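Local structure of AgaA (Rhizobium radiobacter, 6HLX) at residues 30-34 and 475-481; 196-200 and 330-334. The protein binds the opine agropinic acid as the periplasmic solute-binding component of an ABC transporter, delivering it for import into the bacterium. All coordinates share one frame; numbering follows the deposited sequence.

Interaction 1 of 2, residues 30-34 and 475-481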
# COMPACT_ATOMS: atom_id res chain seq x y z
N LEU A 30 -4.41 -8.05 -8.33
CA LEU A 30 -5.78 -7.52 -8.41
C LEU A 30 -6.48 -7.82 -9.75
O LEU A 30 -7.69 -7.64 -9.88
CB LEU A 30 -5.81 -6.03 -8.04
CG LEU A 30 -5.44 -5.77 -6.58
CD1 LEU A 30 -5.17 -4.30 -6.36
CD2 LEU A 30 -6.49 -6.32 -5.59
N ALA A 31 -5.74 -8.36 -10.71
CA ALA A 31 -6.33 -8.83 -11.97
C ALA A 31 -6.79 -10.28 -11.79
O ALA A 31 -7.76 -10.69 -12.40
CB ALA A 31 -5.28 -8.76 -13.08
N ILE A 32 -6.03 -11.08 -11.03
CA ILE A 32 -6.23 -12.53 -10.91
C ILE A 32 -7.03 -12.95 -9.68
O ILE A 32 -7.52 -14.07 -9.65
CB ILE A 32 -4.81 -13.17 -10.85
CG1 ILE A 32 -4.07 -12.99 -12.20
CG2 ILE A 32 -4.79 -14.65 -10.38
CD1 ILE A 32 -2.46 -13.16 -11.98
N HIS A 33 -7.07 -12.10 -8.65
CA HIS A 33 -7.66 -12.51 -7.37
C HIS A 33 -8.80 -11.64 -6.90
O HIS A 33 -8.87 -10.47 -7.25
CB HIS A 33 -6.56 -12.51 -6.29
CG HIS A 33 -5.51 -13.57 -6.47
ND1 HIS A 33 -5.82 -14.91 -6.34
CD2 HIS A 33 -4.19 -13.44 -6.72
CE1 HIS A 33 -4.68 -15.56 -6.55
NE2 HIS A 33 -3.67 -14.70 -6.78
N ARG A 34 -9.61 -12.19 -5.96
CA ARG A 34 -10.70 -11.49 -5.30
C ARG A 34 -10.76 -11.94 -3.85
O ARG A 34 -10.43 -13.09 -3.55
CB ARG A 34 -12.05 -11.81 -6.00
CG ARG A 34 -12.28 -11.05 -7.33
CD ARG A 34 -12.40 -9.55 -7.08
NE ARG A 34 -12.54 -8.74 -8.29
CZ ARG A 34 -11.54 -8.24 -9.01
NH1 ARG A 34 -10.27 -8.53 -8.69
NH2 ARG A 34 -11.78 -7.48 -10.06
N GLN A 475 -4.38 0.36 -5.43
CA GLN A 475 -5.31 -0.74 -5.76
C GLN A 475 -5.96 -0.52 -7.12
O GLN A 475 -6.88 -1.27 -7.48
CB GLN A 475 -6.40 -0.88 -4.69
CG GLN A 475 -5.81 -1.26 -3.32
CD GLN A 475 -6.89 -1.68 -2.37
OE1 GLN A 475 -8.00 -1.98 -2.78
NE2 GLN A 475 -6.57 -1.70 -1.08
N SER A 476 -5.50 0.48 -7.89
CA SER A 476 -6.09 0.82 -9.20
C SER A 476 -6.13 -0.35 -10.19
O SER A 476 -7.00 -0.36 -11.08
CB SER A 476 -5.39 2.01 -9.84
OG SER A 476 -5.53 3.18 -9.04
N GLY A 477 -5.23 -1.33 -10.00
CA GLY A 477 -5.24 -2.54 -10.84
C GLY A 477 -6.57 -3.28 -10.81
O GLY A 477 -6.91 -3.99 -11.77
N LEU A 478 -7.38 -3.08 -9.75
CA LEU A 478 -8.74 -3.66 -9.71
C LEU A 478 -9.58 -3.20 -10.91
O LEU A 478 -10.41 -3.97 -11.43
CB LEU A 478 -9.47 -3.21 -8.44
CG LEU A 478 -9.16 -3.99 -7.18
CD1 LEU A 478 -9.63 -3.21 -5.92
CD2 LEU A 478 -9.84 -5.37 -7.22
N SER A 479 -9.39 -1.94 -11.34
CA SER A 479 -10.20 -1.36 -12.42
C SER A 479 -9.93 -1.99 -13.81
O SER A 479 -10.63 -1.67 -14.77
CB SER A 479 -10.06 0.16 -12.44
OG SER A 479 -8.83 0.55 -13.03
N ILE A 480 -8.90 -2.88 -13.92
CA ILE A 480 -8.62 -3.53 -15.22
C ILE A 480 -9.83 -4.35 -15.72
O ILE A 480 -9.97 -4.58 -16.91
CB ILE A 480 -7.31 -4.39 -15.16
CG1 ILE A 480 -6.72 -4.68 -16.59
CG2 ILE A 480 -7.50 -5.68 -14.34
CD1 ILE A 480 -6.01 -3.44 -17.25
N GLU A 481 -10.71 -4.78 -14.80
CA GLU A 481 -11.89 -5.56 -15.23
C GLU A 481 -12.90 -4.71 -16.01
O GLU A 481 -13.80 -5.27 -16.63
CB GLU A 481 -12.57 -6.24 -14.04
CG GLU A 481 -13.27 -5.29 -13.07
CD GLU A 481 -14.05 -6.00 -11.98
OE1 GLU A 481 -14.12 -7.24 -12.01
OE2 GLU A 481 -14.62 -5.31 -11.10
O HOH W 1 -9.61 -6.61 -11.63
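L30, in the last turn of helix 23-32, lies against the 3-10 segment 475-481 along its whole branch. Its CB sits 3.8 Å from the backbone N of L478, close to a turn that G477 keeps slim. CG, anti to the carbonyl carbon (chi1 -65°), comes next to CG of L478, and from there the branch forks: CD1 reaches CA of Q475 at 3.6 Å, while CD2 meets CD2 of L478 at 3.8 Å. A forked leucine suits this spot because each methyl finds a different turn partner. In this family 5 solute-binding protein the contact joins an N-terminal helix to the returning C-terminal part of the chain. Just past the helix end, R34 bends at chi2 (-65°) and turns its guanidinium back to two carbonyls: NH1 donates to L30 O (3.0 Å) and H33 O (2.8 Å), both near its plane. L478 CD2 lies over one guanidinium face, 3.5 Å from NH1. At the edge, R34 NH2 forms a salt bridge with E481 OE1 (3.1 Å) whose hydrogen bond is bent and weak, the guanidinium and carboxylate planes 72° apart; Y180 and K182 also hold that carboxylate. A bridging water accepts from R34 NH2 and donates to L30 O and L478 O.

Interaction 2 of 2, residues 196-200 and 330-334. With G9Z (agropinic acid), chain E.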
# COMPACT_ATOMS: atom_id res chain seq x y z
N TYR A 196 9.03 -2.45 -16.78
CA TYR A 196 9.93 -1.35 -17.18
C TYR A 196 10.51 -0.70 -15.92
O TYR A 196 9.93 0.26 -15.40
CB TYR A 196 9.19 -0.30 -18.01
CG TYR A 196 8.79 -0.77 -19.39
CD1 TYR A 196 9.65 -0.63 -20.47
CD2 TYR A 196 7.52 -1.28 -19.63
CE1 TYR A 196 9.28 -1.03 -21.76
CE2 TYR A 196 7.13 -1.67 -20.91
CZ TYR A 196 8.02 -1.56 -21.97
OH TYR A 196 7.62 -1.96 -23.23
N SER A 197 11.65 -1.24 -15.42
CA SER A 197 12.27 -0.73 -14.20
C SER A 197 12.92 0.65 -14.36
O SER A 197 13.03 1.39 -13.38
CB SER A 197 13.26 -1.75 -13.64
OG SER A 197 12.50 -2.93 -13.39
N ASP A 198 13.36 1.00 -15.58
CA ASP A 198 13.94 2.33 -15.81
C ASP A 198 12.73 3.21 -16.23
O ASP A 198 12.10 2.93 -17.26
CB ASP A 198 15.01 2.28 -16.92
CG ASP A 198 15.49 3.66 -17.32
OD1 ASP A 198 14.71 4.40 -17.96
OD2 ASP A 198 16.64 4.02 -16.98
N GLU A 199 12.41 4.27 -15.44
CA GLU A 199 11.20 5.07 -15.71
C GLU A 199 11.22 5.81 -17.05
O GLU A 199 10.16 6.02 -17.65
CB GLU A 199 10.86 6.01 -14.54
CG GLU A 199 11.94 7.03 -14.22
CD GLU A 199 11.85 7.50 -12.78
OE1 GLU A 199 11.59 8.71 -12.58
OE2 GLU A 199 12.02 6.67 -11.85
N ASN A 200 12.42 6.13 -17.55
CA ASN A 200 12.53 6.77 -18.87
C ASN A 200 12.15 5.79 -19.97
O ASN A 200 11.40 6.16 -20.89
CB ASN A 200 13.90 7.40 -19.09
CG ASN A 200 14.13 8.52 -18.11
OD1 ASN A 200 13.33 9.45 -18.01
ND2 ASN A 200 15.18 8.43 -17.31
N SER A 330 17.20 2.97 -5.91
CA SER A 330 17.54 3.72 -7.11
C SER A 330 16.50 3.40 -8.22
O SER A 330 16.56 3.98 -9.29
CB SER A 330 18.93 3.32 -7.60
OG SER A 330 18.91 1.90 -7.64
N GLN A 331 15.58 2.44 -7.99
CA GLN A 331 14.59 2.04 -9.02
C GLN A 331 13.54 3.13 -9.31
O GLN A 331 12.97 3.16 -10.41
CB GLN A 331 13.91 0.73 -8.62
CG GLN A 331 13.03 0.16 -9.78
CD GLN A 331 12.68 -1.30 -9.69
OE1 GLN A 331 11.67 -1.76 -10.26
NE2 GLN A 331 13.51 -2.08 -9.00
N TYR A 332 13.26 3.97 -8.31
CA TYR A 332 12.29 5.06 -8.43
C TYR A 332 13.08 6.33 -8.20
O TYR A 332 13.59 6.55 -7.10
CB TYR A 332 11.17 4.88 -7.39
CG TYR A 332 10.36 3.64 -7.66
CD1 TYR A 332 10.79 2.38 -7.22
CD2 TYR A 332 9.18 3.70 -8.41
CE1 TYR A 332 10.07 1.23 -7.52
CE2 TYR A 332 8.46 2.54 -8.71
CZ TYR A 332 8.92 1.31 -8.29
OH TYR A 332 8.20 0.18 -8.56
N SER A 333 13.27 7.12 -9.25
CA SER A 333 14.06 8.35 -9.11
C SER A 333 13.59 9.22 -7.96
O SER A 333 14.43 9.80 -7.26
CB SER A 333 14.07 9.15 -10.41
OG SER A 333 14.81 8.42 -11.37
N PHE A 334 12.26 9.30 -7.73
CA PHE A 334 11.81 10.16 -6.61
C PHE A 334 12.31 9.65 -5.25
O PHE A 334 12.53 10.45 -4.36
CB PHE A 334 10.30 10.38 -6.62
CG PHE A 334 9.46 9.16 -6.32
CD1 PHE A 334 9.17 8.80 -5.00
CD2 PHE A 334 8.96 8.35 -7.35
CE1 PHE A 334 8.42 7.66 -4.72
CE2 PHE A 334 8.19 7.22 -7.06
CZ PHE A 334 7.92 6.89 -5.75
OAM G9Z E . 5.78 -0.36 -4.40
CAB G9Z E . 6.36 0.73 -4.33
CAC G9Z E . 7.38 1.11 -5.24
CB G9Z E . 7.82 2.54 -4.81
CA G9Z E . 7.09 2.81 -3.51
C G9Z E . 6.40 4.06 -3.55
O G9Z E . 5.24 4.10 -4.05
N G9Z E . 6.20 1.62 -3.33
CAG G9Z E . 5.17 1.48 -2.24
CAH G9Z E . 5.83 1.04 -0.93
OAP G9Z E . 6.72 2.10 -0.54
CAI G9Z E . 4.82 0.78 0.19
OAQ G9Z E . 3.69 0.05 -0.35
CAJ G9Z E . 5.44 -0.09 1.33
OAR G9Z E . 4.45 -0.31 2.36
CAK G9Z E . 6.75 0.43 1.96
OAT G9Z E . 7.33 -0.61 2.78
CAL G9Z E . 6.56 1.73 2.75
OAS G9Z E . 7.84 2.23 3.20
OXT G9Z E . 6.99 5.08 -3.10
O HOH W 2 13.37 4.45 -12.81
O HOH W 3 10.52 9.10 -10.17
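E199 and S333 form the tight part of this contact, where the first turn of helix 199-207 faces the start of helix 333-347. The latter is the helix of a beta-alpha-beta crossover between the parallel strands 322-327 and 351-356, and the two segments follow strands of different sheets, 190-195 and 322-327, consistent with the two lobes of a periplasmic binding protein closed on their ligand. S333 N donates to E199 OE2 at 2.9 Å and an almost straight 173°, meeting the syn side of the carboxylate but 27° out of its plane. Glutamate suits the place: an acid beside a helix N-terminus is probably stabilised by the helix dipole, and chi1 of 60° sets its CG between the backbone N and the carbonyl carbon, so that the extended chain beyond crosses to S333. E199 OE1, only 3.3 Å from S333 CB, accepts a hydrogen bond from a water that in turn accepts one from F334 N. A second water bridges E199 N, E199 OE2 and Q331 O. Beyond it the contact is looser: exposed S197, modelled in two conformers, lies beside the chain of Q331, S197 O 3.8 Å from Q331 CG. On the ligand side, the Y332 ring offers agropinic acid one face, with the ligand's CB over the ring centre, while the F334 ring turns its edge to the carboxylate, CZ 3.3 Å from OXT.

In the fold
Interactions 1 and 2 do not touch: their centres are 23 Å apart and their nearest atoms about 13 Å. Strand 190-195 connects them. In interaction 1 the side chain of I480 rests on V191 and Y193 of this strand, which then runs directly into 196-200 of interaction 2. The 475-481 contact is buried, whereas the 330-334 contact lies at the surface. Their relation to agropinic acid also differs: Y332 and F334 belong to its pocket and touch it, but the side chain of Q475 remains about 10 Å away. Interaction 1 is nearer a metal site, with the I480 side chain about 8 Å from that of the zinc ligand D212.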